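PDB 5FFJ: endonuclease and methylase LlaGI from Lactococcus lactis, which probably recognises and methylates specific DNA as a Type ISP restriction-modification enzyme with a helicase-like ATPase, here in a nuclease-deleted form bound to a DNA substrate mimic. Local coordinates for residues 1177-1188 and 1205-1216; 1346-1354 and 1378-1389. One frame throughout, in Å; residues are numbered along the deposited sequence.

Interaction 1: 1177-1188 and 1205-1216. With nucleotides of chain B.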
loop_
_atom_site.group_PDB
_atom_site.type_symbol
_atom_site.label_atom_id
_atom_site.label_comp_id
_atom_site.label_asym_id
_atom_site.label_seq_id
_atom_site.Cartn_x
_atom_site.Cartn_y
_atom_site.Cartn_z
ATOM N N LYS A 1177 36.771 -18.490 18.325
ATOM C CA LYS A 1177 36.358 -19.878 18.144
ATOM C C LYS A 1177 35.273 -20.249 19.149
ATOM O O LYS A 1177 35.516 -20.268 20.356
ATOM C CB LYS A 1177 37.553 -20.823 18.302
ATOM C CG LYS A 1177 38.664 -20.620 17.285
ATOM C CD LYS A 1177 38.195 -20.926 15.877
ATOM C CE LYS A 1177 39.334 -20.812 14.883
ATOM N NZ LYS A 1177 38.882 -21.083 13.492
ATOM N N ASN A 1178 34.080 -20.549 18.648
ATOM C CA ASN A 1178 32.971 -20.940 19.508
ATOM C C ASN A 1178 32.002 -21.879 18.792
ATOM O O ASN A 1178 31.949 -21.912 17.560
ATOM C CB ASN A 1178 32.227 -19.696 19.998
ATOM C CG ASN A 1178 31.621 -19.878 21.376
ATOM O OD1 ASN A 1178 31.354 -21.000 21.808
ATOM N ND2 ASN A 1178 31.396 -18.767 22.074
ATOM N N LEU A 1179 31.254 -22.649 19.578
ATOM C CA LEU A 1179 30.159 -23.470 19.067
ATOM C C LEU A 1179 28.849 -23.016 19.692
ATOM O O LEU A 1179 28.759 -22.887 20.914
ATOM C CB LEU A 1179 30.380 -24.952 19.378
ATOM C CG LEU A 1179 31.484 -25.725 18.657
ATOM C CD1 LEU A 1179 31.409 -27.183 19.075
ATOM C CD2 LEU A 1179 31.373 -25.596 17.145
ATOM N N LEU A 1180 27.841 -22.768 18.861
ATOM C CA LEU A 1180 26.504 -22.482 19.368
ATOM C C LEU A 1180 25.452 -23.322 18.654
ATOM O O LEU A 1180 25.527 -23.559 17.448
ATOM C CB LEU A 1180 26.181 -20.987 19.248
ATOM C CG LEU A 1180 26.541 -20.209 17.982
ATOM C CD1 LEU A 1180 25.515 -20.405 16.892
ATOM C CD2 LEU A 1180 26.657 -18.734 18.315
ATOM N N ILE A 1181 24.484 -23.796 19.432
ATOM C CA ILE A 1181 23.370 -24.571 18.912
ATOM C C ILE A 1181 22.189 -23.651 18.652
ATOM O O ILE A 1181 21.478 -23.275 19.583
ATOM C CB ILE A 1181 22.939 -25.680 19.893
ATOM C CG1 ILE A 1181 24.123 -26.590 20.213
ATOM C CG2 ILE A 1181 21.784 -26.490 19.313
ATOM C CD1 ILE A 1181 23.848 -27.585 21.315
ATOM N N ASN A 1182 21.983 -23.276 17.396
ATOM C CA ASN A 1182 20.812 -22.485 17.048
ATOM C C ASN A 1182 19.546 -23.325 17.155
ATOM O O ASN A 1182 19.546 -24.509 16.815
ATOM C CB ASN A 1182 20.931 -21.905 15.640
ATOM C CG ASN A 1182 22.094 -20.947 15.499
ATOM O OD1 ASN A 1182 22.106 -19.874 16.102
ATOM N ND2 ASN A 1182 23.074 -21.322 14.688
ATOM N N ILE A 1183 18.475 -22.703 17.634
ATOM C CA ILE A 1183 17.185 -23.372 17.754
ATOM C C ILE A 1183 16.041 -22.447 17.360
ATOM O O ILE A 1183 16.168 -21.222 17.438
ATOM C CB ILE A 1183 16.934 -23.869 19.195
ATOM C CG1 ILE A 1183 17.139 -22.724 20.192
ATOM C CG2 ILE A 1183 17.846 -25.047 19.526
ATOM C CD1 ILE A 1183 16.683 -23.044 21.599
ATOM N N SER A 1184 14.926 -23.037 16.938
ATOM C CA SER A 1184 13.698 -22.279 16.741
ATOM C C SER A 1184 13.358 -21.628 18.076
ATOM O O SER A 1184 13.605 -22.214 19.132
ATOM C CB SER A 1184 12.552 -23.177 16.256
ATOM O OG SER A 1184 12.965 -24.037 15.210
ATOM N N GLY A 1185 12.805 -20.421 18.030
ATOM C CA GLY A 1185 12.568 -19.654 19.238
ATOM C C GLY A 1185 11.115 -19.308 19.475
ATOM O O GLY A 1185 10.441 -18.778 18.596
ATOM N N GLN A 1186 10.643 -19.680 20.661
ATOM C CA GLN A 1186 9.488 -19.071 21.315
ATOM C C GLN A 1186 8.397 -18.531 20.367
ATOM O O GLN A 1186 8.258 -17.323 20.176
ATOM C CB GLN A 1186 10.006 -17.954 22.240
ATOM C CG GLN A 1186 9.814 -18.231 23.732
ATOM C CD GLN A 1186 10.792 -17.464 24.609
ATOM O OE1 GLN A 1186 11.982 -17.382 24.305
ATOM N NE2 GLN A 1186 10.291 -16.905 25.705
ATOM N N GLY A 1187 7.642 -19.443 19.757
ATOM C CA GLY A 1187 6.437 -19.073 19.033
ATOM C C GLY A 1187 6.519 -19.093 17.514
ATOM O O GLY A 1187 5.776 -18.371 16.848
ATOM N N ASP A 1188 7.415 -19.912 16.965
ATOM C CA ASP A 1188 7.404 -20.218 15.536
ATOM C C ASP A 1188 6.228 -21.129 15.277
ATOM O O ASP A 1188 5.934 -22.009 16.085
ATOM C CB ASP A 1188 8.694 -20.911 15.081
ATOM C CG ASP A 1188 9.699 -19.958 14.449
ATOM O OD1 ASP A 1188 9.284 -19.004 13.757
ATOM O OD2 ASP A 1188 10.915 -20.185 14.630
ATOM N N VAL A 1205 18.285 -17.614 11.189
ATOM C CA VAL A 1205 18.901 -18.888 10.837
ATOM C C VAL A 1205 17.855 -19.990 10.968
ATOM O O VAL A 1205 17.865 -20.965 10.219
ATOM C CB VAL A 1205 20.121 -19.217 11.726
ATOM C CG1 VAL A 1205 21.263 -18.259 11.435
ATOM C CG2 VAL A 1205 19.742 -19.184 13.208
ATOM N N ILE A 1206 16.958 -19.827 11.936
ATOM C CA ILE A 1206 15.833 -20.739 12.110
ATOM C C ILE A 1206 14.576 -19.958 12.480
ATOM O O ILE A 1206 14.384 -19.567 13.633
ATOM C CB ILE A 1206 16.109 -21.800 13.192
ATOM C CG1 ILE A 1206 17.438 -22.509 12.922
ATOM C CG2 ILE A 1206 14.980 -22.820 13.221
ATOM C CD1 ILE A 1206 17.848 -23.463 14.018
ATOM N N GLY A 1207 13.728 -19.721 11.488
ATOM C CA GLY A 1207 12.446 -19.080 11.715
ATOM C C GLY A 1207 12.548 -17.574 11.855
ATOM O O GLY A 1207 13.446 -16.952 11.288
ATOM N N GLY A 1208 11.622 -16.994 12.616
ATOM C CA GLY A 1208 11.517 -15.550 12.743
ATOM C C GLY A 1208 12.247 -15.027 13.964
ATOM O O GLY A 1208 12.646 -13.864 14.011
ATOM N N GLN A 1209 12.412 -15.893 14.960
ATOM C CA GLN A 1209 13.164 -15.562 16.167
ATOM C C GLN A 1209 13.972 -16.780 16.615
ATOM O O GLN A 1209 13.410 -17.787 17.041
ATOM C CB GLN A 1209 12.233 -15.086 17.290
ATOM C CG GLN A 1209 11.067 -16.016 17.601
ATOM C CD GLN A 1209 9.835 -15.727 16.766
ATOM O OE1 GLN A 1209 9.921 -15.157 15.681
ATOM N NE2 GLN A 1209 8.672 -16.110 17.279
ATOM N N ALA A 1210 15.293 -16.693 16.499
ATOM C CA ALA A 1210 16.156 -17.833 16.791
ATOM C C ALA A 1210 16.996 -17.600 18.035
ATOM O O ALA A 1210 17.678 -16.582 18.163
ATOM C CB ALA A 1210 17.061 -18.134 15.607
ATOM N N ARG A 1211 16.934 -18.561 18.948
ATOM C CA ARG A 1211 17.786 -18.571 20.125
ATOM C C ARG A 1211 18.991 -19.455 19.830
ATOM O O ARG A 1211 18.888 -20.405 19.049
ATOM C CB ARG A 1211 17.021 -19.088 21.349
ATOM C CG ARG A 1211 15.538 -18.708 21.390
ATOM C CD ARG A 1211 15.360 -17.200 21.569
ATOM N NE ARG A 1211 14.028 -16.748 21.158
ATOM C CZ ARG A 1211 13.261 -15.895 21.833
ATOM N NH1 ARG A 1211 13.664 -15.372 22.985
ATOM N NH2 ARG A 1211 12.070 -15.562 21.347
ATOM N N ASN A 1212 20.132 -19.140 20.433
ATOM C CA ASN A 1212 21.305 -19.998 20.322
ATOM C C ASN A 1212 21.922 -20.251 21.687
ATOM O O ASN A 1212 21.784 -19.443 22.609
ATOM C CB ASN A 1212 22.346 -19.399 19.370
ATOM C CG ASN A 1212 22.833 -18.040 19.813
ATOM O OD1 ASN A 1212 23.749 -17.934 20.629
ATOM N ND2 ASN A 1212 22.232 -16.987 19.268
ATOM N N LEU A 1213 22.597 -21.388 21.801
ATOM C CA LEU A 1213 23.138 -21.855 23.066
ATOM C C LEU A 1213 24.647 -22.039 22.953
ATOM O O LEU A 1213 25.113 -23.112 22.567
ATOM C CB LEU A 1213 22.455 -23.162 23.469
ATOM C CG LEU A 1213 20.944 -23.000 23.655
ATOM C CD1 LEU A 1213 20.220 -24.307 23.432
ATOM C CD2 LEU A 1213 20.643 -22.451 25.041
ATOM N N PRO A 1214 25.418 -20.990 23.285
ATOM C CA PRO A 1214 26.866 -21.016 23.051
ATOM C C PRO A 1214 27.602 -22.036 23.908
ATOM O O PRO A 1214 27.182 -22.338 25.025
ATOM C CB PRO A 1214 27.301 -19.593 23.410
ATOM C CG PRO A 1214 26.291 -19.128 24.383
ATOM C CD PRO A 1214 24.996 -19.749 23.957
ATOM N N ARG A 1215 28.697 -22.561 23.369
ATOM C CA ARG A 1215 29.545 -23.496 24.093
ATOM C C ARG A 1215 30.484 -22.728 25.012
ATOM O O ARG A 1215 30.855 -23.211 26.082
ATOM C CB ARG A 1215 30.339 -24.363 23.113
ATOM C CG ARG A 1215 31.348 -25.305 23.756
ATOM C CD ARG A 1215 30.673 -26.345 24.635
ATOM N NE ARG A 1215 31.639 -27.276 25.216
ATOM C CZ ARG A 1215 32.346 -27.040 26.319
ATOM N NH1 ARG A 1215 32.207 -25.896 26.979
ATOM N NH2 ARG A 1215 33.197 -27.952 26.767
ATOM N N PHE A 1216 30.854 -21.524 24.582
ATOM C CA PHE A 1216 31.790 -20.688 25.322
ATOM C C PHE A 1216 31.278 -19.260 25.466
ATOM O O PHE A 1216 30.480 -18.789 24.655
ATOM C CB PHE A 1216 33.152 -20.663 24.622
ATOM C CG PHE A 1216 33.818 -22.005 24.525
ATOM C CD1 PHE A 1216 33.898 -22.840 25.625
ATOM C CD2 PHE A 1216 34.375 -22.425 23.330
ATOM C CE1 PHE A 1216 34.518 -24.072 25.531
ATOM C CE2 PHE A 1216 34.993 -23.653 23.231
ATOM C CZ PHE A 1216 35.066 -24.477 24.333
ATOM P P DT B 8 8.771 -13.453 23.489
ATOM O OP1 DT B 8 7.855 -13.806 24.597
ATOM O OP2 DT B 8 9.782 -14.439 23.048
ATOM O "O5'" DT B 8 7.905 -13.042 22.206
ATOM C "C5'" DT B 8 7.118 -11.844 22.223
ATOM C "C4'" DT B 8 6.559 -11.532 20.843
ATOM O "O4'" DT B 8 7.437 -10.578 20.163
ATOM C "C3'" DT B 8 6.469 -12.725 19.897
ATOM O "O3'" DT B 8 5.386 -12.569 18.982
ATOM C "C2'" DT B 8 7.819 -12.661 19.205
ATOM C "C1'" DT B 8 7.929 -11.165 18.966
ATOM N N1 DT B 8 9.325 -10.645 18.684
ATOM C C2 DT B 8 9.469 -9.458 17.999
ATOM O O2 DT B 8 8.528 -8.795 17.603
ATOM N N3 DT B 8 10.761 -9.064 17.796
ATOM C C4 DT B 8 11.903 -9.719 18.190
ATOM O O4 DT B 8 13.014 -9.272 17.952
ATOM C C5 DT B 8 11.691 -10.964 18.897
ATOM C C7 DT B 8 12.861 -11.781 19.378
ATOM C C6 DT B 8 10.428 -11.363 19.107
ATOM P P DC B 9 3.911 -13.085 19.357
ATOM O OP1 DC B 9 3.579 -12.532 20.690
ATOM O OP2 DC B 9 3.874 -14.550 19.155
ATOM O "O5'" DC B 9 2.976 -12.409 18.242
ATOM C "C5'" DC B 9 2.737 -10.998 18.270
ATOM C "C4'" DC B 9 3.015 -10.357 16.915
ATOM O "O4'" DC B 9 4.451 -10.347 16.656
ATOM C "C3'" DC B 9 2.378 -11.067 15.712
ATOM O "O3'" DC B 9 1.709 -10.127 14.875
ATOM C "C2'" DC B 9 3.569 -11.716 15.012
ATOM C "C1'" DC B 9 4.669 -10.718 15.312
ATOM N N1 DC B 9 6.079 -11.250 15.158
ATOM C C2 DC B 9 7.041 -10.493 14.470
ATOM O O2 DC B 9 6.724 -9.397 13.994
ATOM N N3 DC B 9 8.300 -10.987 14.345
ATOM C C4 DC B 9 8.612 -12.173 14.870
ATOM N N4 DC B 9 9.868 -12.616 14.723
ATOM C C5 DC B 9 7.650 -12.955 15.571
ATOM C C6 DC B 9 6.410 -12.461 15.691
#
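Gln1209 reaches both Gln1186 and the DNA because chi1 (52°) lodges CG between its backbone N and carbonyl carbon and chi2 (-89°) bends the chain. Gln1209 NE2 donates to Gln1186 O (3.2 Å), which lies in the Gln1209 amide plane, though NE2 stands above the Gln1186 carbonyl plane. Gln1209 OE1 accepts from N4 of DC9 of chain B (2.7 Å). Arg1211, also bent at chi2, brings NH2 to OP2 of DT8 of chain B (3.1 Å) at the guanidinium edge, while Gln1186 OE1 lies over one face. Arg1211 lies on strand 1210-1214, antiparallel to strand 1180-1184, with Ile1183 N donating to Arg1211 O (2.7 Å). At the other end Asn1178 grips the Phe1216 backbone twice: OD1 receives Phe1216 N on an in-plane lone pair (2.9 Å), and ND2 donates almost straight to Phe1216 O (2.7 Å, 172°). A leucine here would probably leave Phe1216 N and O, and Thr1170 O to which ND2 also donates, without these mates. The chemistry implies two modes of DNA contact within the specificity domain: an Arg1211 hydrogen bond to the phosphate, probably reinforced by charge, and a Gln1209 acceptor matched to the major-groove amino group of cytosine, consistent with base recognition.

Interaction 2: 1346-1354 and 1378-1389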
loop_
_atom_site.group_PDB
_atom_site.type_symbol
_atom_site.label_atom_id
_atom_site.label_comp_id
_atom_site.label_asym_id
_atom_site.label_seq_id
_atom_site.Cartn_x
_atom_site.Cartn_y
_atom_site.Cartn_z
ATOM N N ALA A 1346 16.684 -28.446 3.535
ATOM C CA ALA A 1346 18.037 -27.894 3.485
ATOM C C ALA A 1346 18.452 -27.604 2.049
ATOM O O ALA A 1346 19.076 -26.583 1.766
ATOM C CB ALA A 1346 19.027 -28.858 4.140
ATOM N N ILE A 1347 18.097 -28.510 1.146
ATOM C CA ILE A 1347 18.433 -28.353 -0.261
ATOM C C ILE A 1347 17.761 -27.110 -0.839
ATOM O O ILE A 1347 18.357 -26.385 -1.636
ATOM C CB ILE A 1347 18.022 -29.600 -1.069
ATOM C CG1 ILE A 1347 18.841 -30.808 -0.606
ATOM C CG2 ILE A 1347 18.235 -29.374 -2.562
ATOM C CD1 ILE A 1347 18.307 -32.139 -1.075
ATOM N N GLU A 1348 16.524 -26.861 -0.424
ATOM C CA GLU A 1348 15.756 -25.743 -0.953
ATOM C C GLU A 1348 16.290 -24.409 -0.434
ATOM O O GLU A 1348 16.070 -23.367 -1.051
ATOM C CB GLU A 1348 14.276 -25.893 -0.593
ATOM C CG GLU A 1348 13.320 -25.604 -1.744
ATOM C CD GLU A 1348 13.412 -26.626 -2.865
ATOM O OE1 GLU A 1348 13.602 -27.824 -2.571
ATOM O OE2 GLU A 1348 13.293 -26.227 -4.043
ATOM N N TRP A 1349 16.987 -24.442 0.699
ATOM C CA TRP A 1349 17.610 -23.234 1.231
ATOM C C TRP A 1349 18.732 -22.780 0.312
ATOM O O TRP A 1349 18.879 -21.590 0.040
ATOM C CB TRP A 1349 18.149 -23.462 2.643
ATOM C CG TRP A 1349 17.129 -23.269 3.718
ATOM C CD1 TRP A 1349 16.510 -24.242 4.448
ATOM C CD2 TRP A 1349 16.603 -22.023 4.183
ATOM N NE1 TRP A 1349 15.631 -23.677 5.342
ATOM C CE2 TRP A 1349 15.671 -22.316 5.199
ATOM C CE3 TRP A 1349 16.831 -20.687 3.842
ATOM C CZ2 TRP A 1349 14.968 -21.322 5.874
ATOM C CZ3 TRP A 1349 16.131 -19.702 4.515
ATOM C CH2 TRP A 1349 15.212 -20.025 5.518
ATOM N N ILE A 1350 19.521 -23.736 -0.165
ATOM C CA ILE A 1350 20.608 -23.437 -1.086
ATOM C C ILE A 1350 20.045 -22.837 -2.376
ATOM O O ILE A 1350 20.560 -21.839 -2.879
ATOM C CB ILE A 1350 21.440 -24.697 -1.410
ATOM C CG1 ILE A 1350 21.951 -25.355 -0.123
ATOM C CG2 ILE A 1350 22.605 -24.349 -2.330
ATOM C CD1 ILE A 1350 22.808 -24.453 0.751
ATOM N N ILE A 1351 18.983 -23.445 -2.899
ATOM C CA ILE A 1351 18.301 -22.917 -4.078
ATOM C C ILE A 1351 17.831 -21.494 -3.808
ATOM O O ILE A 1351 18.045 -20.592 -4.621
ATOM C CB ILE A 1351 17.086 -23.784 -4.478
ATOM C CG1 ILE A 1351 17.544 -25.189 -4.877
ATOM C CG2 ILE A 1351 16.323 -23.143 -5.638
ATOM C CD1 ILE A 1351 16.421 -26.139 -5.216
ATOM N N ASP A 1352 17.187 -21.307 -2.660
ATOM C CA ASP A 1352 16.644 -20.009 -2.279
ATOM C C ASP A 1352 17.734 -18.968 -2.044
ATOM O O ASP A 1352 17.683 -17.868 -2.595
ATOM C CB ASP A 1352 15.796 -20.141 -1.014
ATOM C CG ASP A 1352 15.175 -18.824 -0.593
ATOM O OD1 ASP A 1352 14.552 -18.157 -1.446
ATOM O OD2 ASP A 1352 15.316 -18.452 0.591
ATOM N N GLN A 1353 18.713 -19.318 -1.215
ATOM C CA GLN A 1353 19.728 -18.368 -0.773
ATOM C C GLN A 1353 20.807 -18.105 -1.822
ATOM O O GLN A 1353 21.126 -16.951 -2.112
ATOM C CB GLN A 1353 20.373 -18.864 0.523
ATOM C CG GLN A 1353 19.458 -18.752 1.725
ATOM C CD GLN A 1353 19.063 -17.319 2.000
ATOM O OE1 GLN A 1353 19.918 -16.458 2.205
ATOM N NE2 GLN A 1353 17.764 -17.049 1.984
ATOM N N TYR A 1354 21.376 -19.166 -2.383
ATOM C CA TYR A 1354 22.420 -19.005 -3.390
ATOM C C TYR A 1354 21.780 -18.707 -4.735
ATOM O O TYR A 1354 21.521 -19.591 -5.551
ATOM C CB TYR A 1354 23.317 -20.238 -3.429
ATOM C CG TYR A 1354 24.129 -20.337 -2.159
ATOM C CD1 TYR A 1354 23.625 -20.976 -1.033
ATOM C CD2 TYR A 1354 25.378 -19.739 -2.068
ATOM C CE1 TYR A 1354 24.358 -21.043 0.138
ATOM C CE2 TYR A 1354 26.116 -19.801 -0.903
ATOM C CZ TYR A 1354 25.602 -20.451 0.197
ATOM O OH TYR A 1354 26.338 -20.514 1.359
ATOM N N ILE A 1378 29.563 -23.328 -4.696
ATOM C CA ILE A 1378 28.117 -23.451 -4.545
ATOM C C ILE A 1378 27.646 -24.799 -5.074
ATOM O O ILE A 1378 26.761 -25.425 -4.491
ATOM C CB ILE A 1378 27.360 -22.320 -5.271
ATOM C CG1 ILE A 1378 27.988 -20.961 -4.946
ATOM C CG2 ILE A 1378 25.895 -22.331 -4.865
ATOM C CD1 ILE A 1378 27.327 -19.785 -5.641
ATOM N N LEU A 1379 28.246 -25.243 -6.174
ATOM C CA LEU A 1379 27.935 -26.554 -6.732
ATOM C C LEU A 1379 28.358 -27.646 -5.754
ATOM O O LEU A 1379 27.599 -28.580 -5.494
ATOM C CB LEU A 1379 28.623 -26.746 -8.083
ATOM C CG LEU A 1379 28.259 -28.006 -8.872
ATOM C CD1 LEU A 1379 26.763 -28.077 -9.156
ATOM C CD2 LEU A 1379 29.048 -28.046 -10.174
ATOM N N ASN A 1380 29.567 -27.522 -5.211
ATOM C CA ASN A 1380 30.032 -28.427 -4.163
ATOM C C ASN A 1380 29.118 -28.386 -2.945
ATOM O O ASN A 1380 28.794 -29.420 -2.360
ATOM C CB ASN A 1380 31.458 -28.077 -3.735
ATOM C CG ASN A 1380 32.500 -28.523 -4.739
ATOM O OD1 ASN A 1380 32.333 -29.532 -5.425
ATOM N ND2 ASN A 1380 33.588 -27.770 -4.828
ATOM N N LEU A 1381 28.713 -27.178 -2.565
ATOM C CA LEU A 1381 27.857 -26.986 -1.403
ATOM C C LEU A 1381 26.520 -27.695 -1.590
ATOM O O LEU A 1381 26.081 -28.439 -0.712
ATOM C CB LEU A 1381 27.637 -25.494 -1.148
ATOM C CG LEU A 1381 26.580 -25.119 -0.105
ATOM C CD1 LEU A 1381 26.928 -25.677 1.267
ATOM C CD2 LEU A 1381 26.424 -23.612 -0.045
ATOM N N LEU A 1382 25.884 -27.462 -2.735
ATOM C CA LEU A 1382 24.596 -28.079 -3.036
ATOM C C LEU A 1382 24.679 -29.594 -2.919
ATOM O O LEU A 1382 23.912 -30.214 -2.184
ATOM C CB LEU A 1382 24.126 -27.692 -4.439
ATOM C CG LEU A 1382 22.956 -28.509 -4.996
ATOM C CD1 LEU A 1382 21.691 -28.258 -4.191
ATOM C CD2 LEU A 1382 22.736 -28.199 -6.462
ATOM N N LEU A 1383 25.616 -30.178 -3.658
ATOM C CA LEU A 1383 25.796 -31.622 -3.670
ATOM C C LEU A 1383 26.001 -32.160 -2.258
ATOM O O LEU A 1383 25.406 -33.167 -1.881
ATOM C CB LEU A 1383 26.986 -32.003 -4.556
ATOM C CG LEU A 1383 26.842 -31.722 -6.055
ATOM C CD1 LEU A 1383 28.124 -32.088 -6.793
ATOM C CD2 LEU A 1383 25.660 -32.472 -6.649
ATOM N N SER A 1384 26.834 -31.475 -1.481
ATOM C CA SER A 1384 27.135 -31.899 -0.117
ATOM C C SER A 1384 25.891 -31.866 0.759
ATOM O O SER A 1384 25.631 -32.805 1.511
ATOM C CB SER A 1384 28.224 -31.014 0.495
ATOM O OG SER A 1384 29.452 -31.154 -0.201
ATOM N N VAL A 1385 25.125 -30.786 0.650
ATOM C CA VAL A 1385 23.925 -30.604 1.464
ATOM C C VAL A 1385 22.906 -31.721 1.227
ATOM O O VAL A 1385 22.186 -32.109 2.150
ATOM C CB VAL A 1385 23.278 -29.226 1.186
ATOM C CG1 VAL A 1385 21.842 -29.170 1.694
ATOM C CG2 VAL A 1385 24.100 -28.124 1.837
ATOM N N ILE A 1386 22.845 -32.238 0.001
ATOM C CA ILE A 1386 21.968 -33.368 -0.296
ATOM C C ILE A 1386 22.343 -34.574 0.556
ATOM O O ILE A 1386 21.473 -35.275 1.068
ATOM C CB ILE A 1386 22.025 -33.781 -1.784
ATOM C CG1 ILE A 1386 21.542 -32.638 -2.679
ATOM C CG2 ILE A 1386 21.169 -35.031 -2.023
ATOM C CD1 ILE A 1386 21.594 -32.940 -4.166
ATOM N N THR A 1387 23.640 -34.821 0.695
ATOM C CA THR A 1387 24.116 -35.997 1.416
ATOM C C THR A 1387 24.126 -35.718 2.913
ATOM O O THR A 1387 24.012 -36.638 3.722
ATOM C CB THR A 1387 25.519 -36.417 0.953
ATOM O OG1 THR A 1387 26.507 -35.629 1.626
ATOM C CG2 THR A 1387 25.651 -36.240 -0.561
ATOM N N VAL A 1388 24.269 -34.446 3.276
ATOM C CA VAL A 1388 24.059 -34.026 4.655
ATOM C C VAL A 1388 22.622 -34.339 5.050
ATOM O O VAL A 1388 22.364 -34.855 6.136
ATOM C CB VAL A 1388 24.338 -32.522 4.849
ATOM C CG1 VAL A 1388 23.798 -32.035 6.197
ATOM C CG2 VAL A 1388 25.828 -32.238 4.744
ATOM N N SER A 1389 21.691 -34.012 4.159
ATOM C CA SER A 1389 20.280 -34.318 4.363
ATOM C C SER A 1389 20.044 -35.819 4.534
ATOM O O SER A 1389 19.403 -36.248 5.495
ATOM C CB SER A 1389 19.450 -33.792 3.191
ATOM O OG SER A 1389 19.158 -32.415 3.343
#
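Ile1347 is the knob of this helix pair, its side chain filling the hollow formed by Leu1382, Val1385, Ile1386 and Ser1389. With CG1 anti to the carbonyl carbon (chi1 -65°) and the chain extended beyond it (chi2 166°), Ile1347 CD1 reaches Ile1386 CG1 at 3.6 Å, while the Ile1347 CG2 branch turns to Leu1382 CD1 at 4.0 Å. One turn on, a single branch of Ile1350 meets two partners: CD1 lies against Leu1381 CD2 (3.8 Å) and CG1 against Val1385 CG2 (4.0 Å). The two methyls of Val1385 therefore serve different neighbours, for Val1385 CG1 packs on Ala1346 CB (3.7 Å). At the other end Tyr1354, just past its helix, offers a ring face to Leu1381 CD2, and Ile1378 CG2 approaches Tyr1354 CB at 3.6 Å. No hydrogen bond crosses between the segments, so shape carries the contact. The helical axes run antiparallel at 160° and approach to 9.2 Å. Around this apolar seam, Phe1072 meets the Tyr1354 ring, and Ile1321 of strand 1321-1322 touches both Ile1347 and Leu1382. Strand 1141-1147 borders helix 1346-1353 through Trp1349 and Gln1353, while strands 1321-1322 and 1327-1330 lie against helix 1377-1398, the latter through Ile1329 on Leu1382.

Interactions 1 and 2 follow one another along the chain, with centres 21 Å apart and nearest atoms about 5 Å apart, so they are close without touching. A small mixed sheet offers an indirect route between them: Asn1182 of interaction 1 bonds through ND2 to Ser1201 OG on strand 1200-1201, which pairs with strand 1141-1147, and that strand touches Trp1349 and Gln1353 of segment 1346-1354. Both contacts lie near the DNA, but differently. In interaction 1, segment 1205-1216 supplies direct hydrogen bonds to it, with Gln1186 of 1177-1188 packed near the phosphate, whereas the helical pair comes to about 4 Å of the nucleic acid at its nearest atom and is held together by apolar side chains.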